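Local coordinates for 2-dehydropantoate 2-reductase (Enterococcus faecium, PDB 3WFI), which acts as a D-mandelate dehydrogenase of the ketopantoate reductase family, using NADH as coenzyme through a Rossmann-fold domain, at the interface of chains A and B. Coordinates in Å, arbitrary orientation; residue numbers count along the deposited sequence, not the author numbering. Chains: chain A/B, 2-dehydropantoate 2-reductase.

The interface of chains A and B. Residues chain A 296-297, 300-301; chain B 213, 216-217, 294.
A:Phe297 and A:Glu300 are presented one turn apart by the backbone of helix 293-308 of chain A, A:Phe297 meeting B:Tyr294, on the same helix of chain B, and B:Met217, and A:Glu300 meeting B:Tyr294, B:Lys216 and B:Met217 in the first turn of helix 214-231, and B:Thr213 (phi/psi -106°/-2°) at the loop end leading into it. The patch belongs to a two-fold symmetric interface, so its twin recurs with the chains exchanged; the deposited dimer may well be the working form. The rings of A:Phe297 and B:Tyr294 stack face to face, 4.0 Å between centroids and with planes 4° apart. Phenylalanine suits this place because both its faces are used: one lies on B:Tyr294, and A:Leu301 CD1 of the same chain packs towards the rim of the opposite face. At its edge, in the ring plane, sits the thioether SD of B:Met217, 3.6 Å from CE2 of A:Phe297; the flexible methionine, bent at chi3, touches both this ring and A:Leu301 CD2 with its sulfur. Tyrosine adds to the stack a hydroxyl at its far end, and OH of B:Tyr294 donates to the carboxylate OE1 of A:Glu300 at 2.6 Å. The other oxygen, OE2, forms a salt bridge 2.9 Å long with the ammonium NZ of B:Lys216. Glutamate thus serves a hydroxyl and an ammonium at once; both approach on the syn side, somewhat out of the carboxylate plane, and together should limit its rotation and favour its charged form. CG of B:Lys216, anti to the backbone N (chi1 169°), lies 3.5 Å from CD of A:Glu300, and bends at chi2 and chi4 bring NZ back to the carboxylate. Threonine pairs a donor with a methyl: B:Thr213 OG1 donates to the backbone O of A:Glu300, 2.7 Å away and from above the carbonyl plane, while CG2 packs near CA of A:Glu300. The shorter aspartate reaches B:Lys216 NZ and B:Tyr294 OH through a water, which lies 2.7 Å from the carboxylate OD2 of A:Asp296.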
ATOM      1  N   ASP A 296       5.364   1.629  -7.170  1.00 13.65           N
ATOM      2  CA  ASP A 296       5.154   3.079  -7.009  1.00 14.30           C
ATOM      3  C   ASP A 296       4.563   3.392  -5.632  1.00 14.22           C
ATOM      4  O   ASP A 296       5.106   4.211  -4.870  1.00 14.61           O
ATOM      5  CB  ASP A 296       4.205   3.618  -8.075  1.00 14.70           C
ATOM      6  CG  ASP A 296       4.756   3.501  -9.511  1.00 14.99           C
ATOM      7  OD1 ASP A 296       5.907   3.034  -9.722  1.00 15.23           O
ATOM      8  OD2 ASP A 296       3.980   3.863 -10.428  1.00 15.13           O
ATOM      9  N   PHE A 297       3.458   2.732  -5.312  1.00 13.61           N
ATOM     10  CA  PHE A 297       2.686   3.006  -4.080  1.00 13.74           C
ATOM     11  C   PHE A 297       3.475   2.633  -2.817  1.00 13.61           C
ATOM     12  O   PHE A 297       3.500   3.391  -1.852  1.00 13.25           O
ATOM     13  CB  PHE A 297       1.348   2.253  -4.147  1.00 13.78           C
ATOM     14  CG  PHE A 297       0.259   2.757  -3.218  1.00 13.99           C
ATOM     15  CD1 PHE A 297      -0.933   2.057  -3.147  1.00 13.93           C
ATOM     16  CD2 PHE A 297       0.395   3.900  -2.441  1.00 14.03           C
ATOM     17  CE1 PHE A 297      -1.967   2.482  -2.317  1.00 14.49           C
ATOM     18  CE2 PHE A 297      -0.625   4.326  -1.615  1.00 14.03           C
ATOM     19  CZ  PHE A 297      -1.797   3.615  -1.527  1.00 14.19           C
ATOM     20  N   GLU A 300       6.122   5.174  -2.320  1.00 14.62           N
ATOM     21  CA  GLU A 300       5.459   6.381  -1.824  1.00 15.19           C
ATOM     22  C   GLU A 300       5.072   6.261  -0.348  1.00 15.34           C
ATOM     23  O   GLU A 300       5.303   7.188   0.429  1.00 15.47           O
ATOM     24  CB  GLU A 300       4.247   6.701  -2.692  1.00 15.44           C
ATOM     25  CG  GLU A 300       4.617   7.253  -4.059  1.00 15.72           C
ATOM     26  CD  GLU A 300       3.585   6.930  -5.123  1.00 16.82           C
ATOM     27  OE1 GLU A 300       2.458   6.531  -4.772  1.00 16.22           O
ATOM     28  OE2 GLU A 300       3.925   7.064  -6.315  1.00 16.97           O
ATOM     29  N   LEU A 301       4.561   5.097   0.045  1.00 14.80           N
ATOM     30  CA  LEU A 301       4.193   4.851   1.432  1.00 14.97           C
ATOM     31  C   LEU A 301       5.395   4.856   2.366  1.00 14.93           C
ATOM     32  O   LEU A 301       5.326   5.396   3.465  1.00 14.92           O
ATOM     33  CB  LEU A 301       3.419   3.523   1.565  1.00 14.90           C
ATOM     34  CG  LEU A 301       1.993   3.556   1.030  1.00 14.98           C
ATOM     35  CD1 LEU A 301       1.452   2.146   0.841  1.00 14.96           C
ATOM     36  CD2 LEU A 301       1.094   4.365   1.957  1.00 15.54           C
TER
ATOM     37  N   THR B 213       4.938  12.587  -0.206  1.00 17.67           N
ATOM     38  CA  THR B 213       4.220  11.773  -1.206  1.00 17.65           C
ATOM     39  C   THR B 213       2.693  11.754  -1.063  1.00 17.56           C
ATOM     40  O   THR B 213       1.998  11.116  -1.871  1.00 18.09           O
ATOM     41  CB  THR B 213       4.731  10.312  -1.183  1.00 17.35           C
ATOM     42  OG1 THR B 213       4.644   9.782   0.143  1.00 17.74           O
ATOM     43  CG2 THR B 213       6.184  10.241  -1.691  1.00 17.19           C
ATOM     44  N   LYS B 216       0.868  12.796  -4.269  1.00 17.83           N
ATOM     45  CA  LYS B 216       0.912  11.783  -5.290  1.00 17.41           C
ATOM     46  C   LYS B 216      -0.074  10.645  -4.981  1.00 16.03           C
ATOM     47  O   LYS B 216      -0.775  10.162  -5.870  1.00 15.16           O
ATOM     48  CB  LYS B 216       2.326  11.248  -5.464  1.00 17.82           C
ATOM     49  CG  LYS B 216       2.424  10.003  -6.339  1.00 18.84           C
ATOM     50  CD  LYS B 216       2.001  10.279  -7.784  1.00 19.90           C
ATOM     51  CE  LYS B 216       2.438   9.160  -8.727  1.00 20.04           C
ATOM     52  NZ  LYS B 216       1.927   7.842  -8.288  1.00 20.90           N
ATOM     53  N   MET B 217      -0.117  10.210  -3.737  1.00 15.68           N
ATOM     54  CA  MET B 217      -0.972   9.063  -3.381  1.00 15.72           C
ATOM     55  C   MET B 217      -2.456   9.437  -3.498  1.00 15.55           C
ATOM     56  O   MET B 217      -3.259   8.680  -4.038  1.00 15.45           O
ATOM     57  CB  MET B 217      -0.635   8.572  -1.978  1.00 15.64           C
ATOM     58  CG  MET B 217       0.747   7.937  -1.900  1.00 15.75           C
ATOM     59  SD  MET B 217       1.141   7.192  -0.300  1.00 15.36           S
ATOM     60  CE  MET B 217       1.254   8.666   0.736  1.00 15.59           C
ATOM     61  N   TYR B 294      -4.126   1.172  -6.930  1.00 13.09           N
ATOM     62  CA  TYR B 294      -3.970   1.809  -5.615  1.00 13.15           C
ATOM     63  C   TYR B 294      -5.157   1.455  -4.709  1.00 13.27           C
ATOM     64  O   TYR B 294      -4.978   1.176  -3.539  1.00 13.52           O
ATOM     65  CB  TYR B 294      -3.788   3.342  -5.724  1.00 12.95           C
ATOM     66  CG  TYR B 294      -2.360   3.807  -6.000  1.00 13.15           C
ATOM     67  CD1 TYR B 294      -1.544   3.162  -6.922  1.00 13.08           C
ATOM     68  CD2 TYR B 294      -1.834   4.900  -5.321  1.00 13.07           C
ATOM     69  CE1 TYR B 294      -0.262   3.606  -7.174  1.00 13.11           C
ATOM     70  CE2 TYR B 294      -0.550   5.352  -5.552  1.00 12.97           C
ATOM     71  CZ  TYR B 294       0.236   4.700  -6.480  1.00 13.32           C
ATOM     72  OH  TYR B 294       1.514   5.133  -6.731  1.00 13.21           O
TER
HETATM   73  O   HOH W   1       1.793   5.329  -9.676  1.00 21.95           O